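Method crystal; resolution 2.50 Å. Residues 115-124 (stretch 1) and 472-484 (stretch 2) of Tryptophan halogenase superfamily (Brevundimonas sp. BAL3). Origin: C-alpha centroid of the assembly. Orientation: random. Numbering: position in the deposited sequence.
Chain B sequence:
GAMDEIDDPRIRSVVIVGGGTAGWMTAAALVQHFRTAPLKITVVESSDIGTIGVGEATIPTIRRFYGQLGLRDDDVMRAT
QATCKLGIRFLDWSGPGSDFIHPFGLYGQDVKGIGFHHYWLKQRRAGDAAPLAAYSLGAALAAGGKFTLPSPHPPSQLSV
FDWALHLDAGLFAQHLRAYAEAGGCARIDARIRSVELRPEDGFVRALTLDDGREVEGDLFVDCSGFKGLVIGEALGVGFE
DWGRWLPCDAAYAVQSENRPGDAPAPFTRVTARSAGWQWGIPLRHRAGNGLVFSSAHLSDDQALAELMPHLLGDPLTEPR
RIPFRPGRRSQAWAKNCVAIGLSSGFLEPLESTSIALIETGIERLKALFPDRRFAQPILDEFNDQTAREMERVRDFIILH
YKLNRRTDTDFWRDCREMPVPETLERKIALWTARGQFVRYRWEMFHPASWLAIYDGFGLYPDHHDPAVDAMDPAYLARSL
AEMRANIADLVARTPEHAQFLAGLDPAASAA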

# COMPACT_ATOMS: atom_id res chain seq x y z
N GLY B 115 2.82 -17.74 -0.00
CA GLY B 115 1.56 -17.69 0.69
C GLY B 115 1.09 -19.10 1.04
O GLY B 115 1.19 -20.03 0.21
N PHE B 116 0.54 -19.22 2.24
CA PHE B 116 0.04 -20.50 2.69
C PHE B 116 -0.85 -21.24 1.69
O PHE B 116 -0.71 -22.45 1.52
CB PHE B 116 -0.74 -20.32 3.99
CG PHE B 116 -1.37 -21.60 4.48
CD1 PHE B 116 -0.58 -22.59 5.02
CD2 PHE B 116 -2.73 -21.78 4.40
CE1 PHE B 116 -1.16 -23.76 5.45
CE2 PHE B 116 -3.31 -22.94 4.84
CZ PHE B 116 -2.52 -23.95 5.34
N HIS B 117 -1.79 -20.53 1.06
CA HIS B 117 -2.76 -21.16 0.18
C HIS B 117 -2.15 -22.04 -0.94
O HIS B 117 -2.78 -23.02 -1.35
CB HIS B 117 -3.74 -20.14 -0.38
CG HIS B 117 -3.14 -19.13 -1.31
ND1 HIS B 117 -2.54 -17.97 -0.86
CD2 HIS B 117 -3.11 -19.07 -2.66
CE1 HIS B 117 -2.16 -17.24 -1.90
NE2 HIS B 117 -2.47 -17.90 -3.00
N HIS B 118 -0.93 -21.72 -1.39
CA HIS B 118 -0.20 -22.53 -2.40
C HIS B 118 0.16 -23.92 -1.87
O HIS B 118 -0.09 -24.91 -2.52
CB HIS B 118 1.07 -21.82 -2.89
CG HIS B 118 0.79 -20.52 -3.60
ND1 HIS B 118 0.02 -20.45 -4.74
CD2 HIS B 118 1.15 -19.25 -3.31
CE1 HIS B 118 -0.06 -19.20 -5.14
NE2 HIS B 118 0.60 -18.45 -4.28
N TYR B 119 0.71 -23.99 -0.66
CA TYR B 119 0.99 -25.26 -0.03
C TYR B 119 -0.33 -26.05 0.19
O TYR B 119 -0.39 -27.26 -0.11
CB TYR B 119 1.72 -25.04 1.30
CG TYR B 119 3.08 -24.39 1.17
CD1 TYR B 119 4.23 -25.14 0.91
CD2 TYR B 119 3.22 -23.01 1.33
CE1 TYR B 119 5.48 -24.53 0.80
CE2 TYR B 119 4.47 -22.37 1.22
CZ TYR B 119 5.59 -23.13 0.96
OH TYR B 119 6.80 -22.48 0.86
N TRP B 120 -1.39 -25.37 0.66
CA TRP B 120 -2.70 -25.99 0.81
C TRP B 120 -3.22 -26.55 -0.51
O TRP B 120 -3.80 -27.65 -0.55
CB TRP B 120 -3.72 -25.00 1.38
CG TRP B 120 -5.08 -25.60 1.59
CD1 TRP B 120 -5.47 -26.41 2.62
CD2 TRP B 120 -6.20 -25.46 0.73
NE1 TRP B 120 -6.79 -26.77 2.46
CE2 TRP B 120 -7.27 -26.20 1.31
CE3 TRP B 120 -6.42 -24.78 -0.47
CZ2 TRP B 120 -8.54 -26.29 0.71
CZ3 TRP B 120 -7.69 -24.87 -1.07
CH2 TRP B 120 -8.73 -25.62 -0.47
N LEU B 121 -3.04 -25.81 -1.60
CA LEU B 121 -3.46 -26.32 -2.91
C LEU B 121 -2.68 -27.56 -3.38
O LEU B 121 -3.30 -28.49 -3.90
CB LEU B 121 -3.41 -25.23 -3.98
CG LEU B 121 -4.55 -24.22 -3.83
CD1 LEU B 121 -4.22 -22.88 -4.49
CD2 LEU B 121 -5.83 -24.82 -4.39
N LYS B 122 -1.37 -27.57 -3.21
CA LYS B 122 -0.55 -28.75 -3.50
C LYS B 122 -1.11 -29.99 -2.81
O LYS B 122 -1.35 -31.02 -3.45
CB LYS B 122 0.92 -28.57 -3.08
CG LYS B 122 1.71 -29.87 -3.16
CD LYS B 122 3.21 -29.62 -2.93
CE LYS B 122 4.03 -30.87 -3.13
NZ LYS B 122 3.75 -31.43 -4.48
N GLN B 123 -1.34 -29.87 -1.51
CA GLN B 123 -1.86 -31.00 -0.72
C GLN B 123 -3.27 -31.37 -1.15
O GLN B 123 -3.62 -32.54 -1.22
CB GLN B 123 -1.80 -30.70 0.78
CG GLN B 123 -1.86 -31.92 1.70
CD GLN B 123 -0.67 -32.88 1.55
OE1 GLN B 123 0.46 -32.49 1.22
NE2 GLN B 123 -0.94 -34.15 1.77
N ARG B 124 -4.07 -30.37 -1.47
CA ARG B 124 -5.40 -30.62 -1.98
C ARG B 124 -5.35 -31.41 -3.29
O ARG B 124 -6.22 -32.22 -3.55
CB ARG B 124 -6.17 -29.31 -2.18
CG ARG B 124 -7.57 -29.50 -2.69
CD ARG B 124 -8.26 -28.18 -2.89
NE ARG B 124 -9.66 -28.37 -3.30
CZ ARG B 124 -10.11 -28.36 -4.55
NH1 ARG B 124 -9.32 -28.05 -5.59
NH2 ARG B 124 -11.40 -28.58 -4.75
N ASP B 472 8.34 -32.28 0.29
CA ASP B 472 7.96 -33.69 0.28
C ASP B 472 6.47 -33.86 0.70
O ASP B 472 6.09 -33.33 1.74
CB ASP B 472 8.89 -34.46 1.24
CG ASP B 472 8.66 -35.97 1.23
OD1 ASP B 472 8.96 -36.59 0.19
OD2 ASP B 472 8.20 -36.50 2.27
N PRO B 473 5.64 -34.60 -0.07
CA PRO B 473 4.20 -34.74 0.26
C PRO B 473 3.88 -35.36 1.63
O PRO B 473 2.85 -35.01 2.22
CB PRO B 473 3.64 -35.64 -0.87
CG PRO B 473 4.82 -36.39 -1.39
CD PRO B 473 6.00 -35.45 -1.23
N ALA B 474 4.73 -36.26 2.11
CA ALA B 474 4.61 -36.79 3.47
C ALA B 474 4.97 -35.73 4.51
O ALA B 474 4.24 -35.59 5.50
CB ALA B 474 5.46 -38.04 3.65
N TYR B 475 6.06 -34.98 4.29
CA TYR B 475 6.43 -33.90 5.23
C TYR B 475 5.39 -32.78 5.32
O TYR B 475 5.10 -32.27 6.39
CB TYR B 475 7.79 -33.30 4.88
CG TYR B 475 8.16 -32.18 5.82
CD1 TYR B 475 7.63 -30.90 5.66
CD2 TYR B 475 9.04 -32.39 6.88
CE1 TYR B 475 7.97 -29.86 6.53
CE2 TYR B 475 9.39 -31.36 7.75
CZ TYR B 475 8.84 -30.10 7.57
OH TYR B 475 9.18 -29.10 8.44
N LEU B 476 4.89 -32.36 4.17
CA LEU B 476 3.86 -31.34 4.06
C LEU B 476 2.61 -31.77 4.81
O LEU B 476 2.13 -31.02 5.68
CB LEU B 476 3.54 -31.07 2.58
CG LEU B 476 2.41 -30.13 2.12
CD1 LEU B 476 2.60 -28.72 2.64
CD2 LEU B 476 2.27 -30.21 0.60
N ALA B 477 2.14 -32.98 4.51
CA ALA B 477 0.90 -33.54 5.08
C ALA B 477 0.84 -33.49 6.61
O ALA B 477 -0.24 -33.28 7.18
CB ALA B 477 0.70 -34.98 4.63
N ARG B 478 2.01 -33.66 7.25
CA ARG B 478 2.12 -33.67 8.71
C ARG B 478 2.28 -32.28 9.31
O ARG B 478 1.78 -32.04 10.39
CB ARG B 478 3.23 -34.64 9.20
CG ARG B 478 2.78 -36.10 9.12
CD ARG B 478 3.64 -37.06 9.93
NE ARG B 478 5.03 -37.15 9.44
CZ ARG B 478 5.47 -37.91 8.44
NH1 ARG B 478 4.63 -38.67 7.71
NH2 ARG B 478 6.76 -37.89 8.10
N SER B 479 2.98 -31.38 8.63
CA SER B 479 3.00 -29.95 9.04
C SER B 479 1.58 -29.34 9.05
O SER B 479 1.21 -28.61 9.96
CB SER B 479 3.91 -29.08 8.15
OG SER B 479 4.63 -29.87 7.24
N LEU B 480 0.81 -29.67 8.03
CA LEU B 480 -0.57 -29.21 7.94
C LEU B 480 -1.50 -29.84 8.99
O LEU B 480 -2.37 -29.16 9.50
CB LEU B 480 -1.12 -29.42 6.52
CG LEU B 480 -1.00 -28.16 5.63
CD1 LEU B 480 0.43 -27.62 5.49
CD2 LEU B 480 -1.55 -28.39 4.24
N ALA B 481 -1.31 -31.12 9.31
CA ALA B 481 -2.13 -31.77 10.35
C ALA B 481 -1.83 -31.21 11.74
O ALA B 481 -2.74 -31.07 12.54
CB ALA B 481 -1.99 -33.30 10.31
N GLU B 482 -0.58 -30.87 12.00
CA GLU B 482 -0.19 -30.16 13.24
C GLU B 482 -0.86 -28.77 13.40
O GLU B 482 -1.35 -28.45 14.48
CB GLU B 482 1.34 -30.05 13.28
CG GLU B 482 1.99 -29.32 14.46
CD GLU B 482 3.53 -29.42 14.44
OE1 GLU B 482 4.08 -30.27 13.69
OE2 GLU B 482 4.23 -28.64 15.15
N MET B 483 -0.87 -27.96 12.33
CA MET B 483 -1.56 -26.67 12.31
C MET B 483 -3.04 -26.87 12.59
O MET B 483 -3.60 -26.25 13.47
CB MET B 483 -1.41 -25.99 10.96
CG MET B 483 -0.08 -25.28 10.77
SD MET B 483 0.02 -24.26 9.27
CE MET B 483 0.63 -25.43 8.08
N ARG B 484 -3.65 -27.77 11.82
CA ARG B 484 -5.07 -28.10 11.86
C ARG B 484 -5.50 -28.49 13.28
O ARG B 484 -6.54 -28.06 13.76
CB ARG B 484 -5.30 -29.23 10.83
CG ARG B 484 -6.72 -29.59 10.49
CD ARG B 484 -6.83 -30.28 9.12
NE ARG B 484 -6.26 -31.63 9.07
CZ ARG B 484 -5.16 -32.01 8.42
NH1 ARG B 484 -4.38 -31.14 7.76
NH2 ARG B 484 -4.78 -33.28 8.49

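How do the two backbones meet? Each stretch is almost entirely helical, and the helices, more than 300 residues apart in sequence, cross at an angle of 118° between their N-to-C directions, with their axes 10.4 Å apart at closest approach. The backbones come closest near Gln123 and Ala477, whose CA atoms lie 6.9 Å apart; Trp120 CA and Leu480 CA follow at 8.1 Å. Within each helix the backbone polar groups are largely occupied by regular i to i+4 bonds, such as Gln123 N to Tyr119 O (3.1 Å) and Leu480 N to Leu476 O (3.0 Å). At the start of the second helix Asp472 serves as N-cap, its OD2 accepting a weak bond from Tyr475 N at 3.3 Å.

What fills the space between the helices? No hydrogen bond crosses the contact, so it rests on packing, with 429 Å² buried in all. Gln123 and Leu476 contribute most. The side chain of Gln123 fits as a knob among Pro473, Leu476, Ala477 and Leu480. Its bent conformation, chi1 t and chi2 p, sets Gln123 NE2 3.4 Å from Ala477 CB and Gln123 OE1 3.0 Å from Leu476 CD2. The methyl of Ala477 takes little room, which suits the place where the backbones are nearest.

How does Leu476 answer from the other side? It points toward the first helix, and its branched end reaches three residues there. Leu476 CD1 lies 4.0 Å from Tyr119 CB, while Leu476 CD2 packs 3.7 Å from Lys122 CD as well as meeting Gln123. Lys122 can serve in this apolar setting because its long aliphatic chain makes the contact, leaving the charged NZ to hydrogen-bond elsewhere in the structure. Tyr119 likewise offers carbon here: its CA-to-CB bond points toward the second helix, but the end of the side chain leads away, and its OH is bonded elsewhere.

What extends the contact toward Phe116? Leu480 links the two regions. Leu480 CD2 lies 4.2 Å from Gln123 CB and 4.3 Å from Trp120 CA, and Leu480 CD1 is 4.2 Å from Phe116 CE1. Trp120 therefore meets Leu480 through its backbone, while its CA-to-CB bond points away. Phe116 starts out sideways, but its ring reaches nearer to the second helix. There Met483 CE approaches Phe116 CE1 at 3.6 Å, and Met483 SD lies 5.0 Å from the centroid of the Phe116 ring in an oblique sulfur-aromatic contact. The long, unbranched thioether of Met483 carries its terminal methyl to the buried ring.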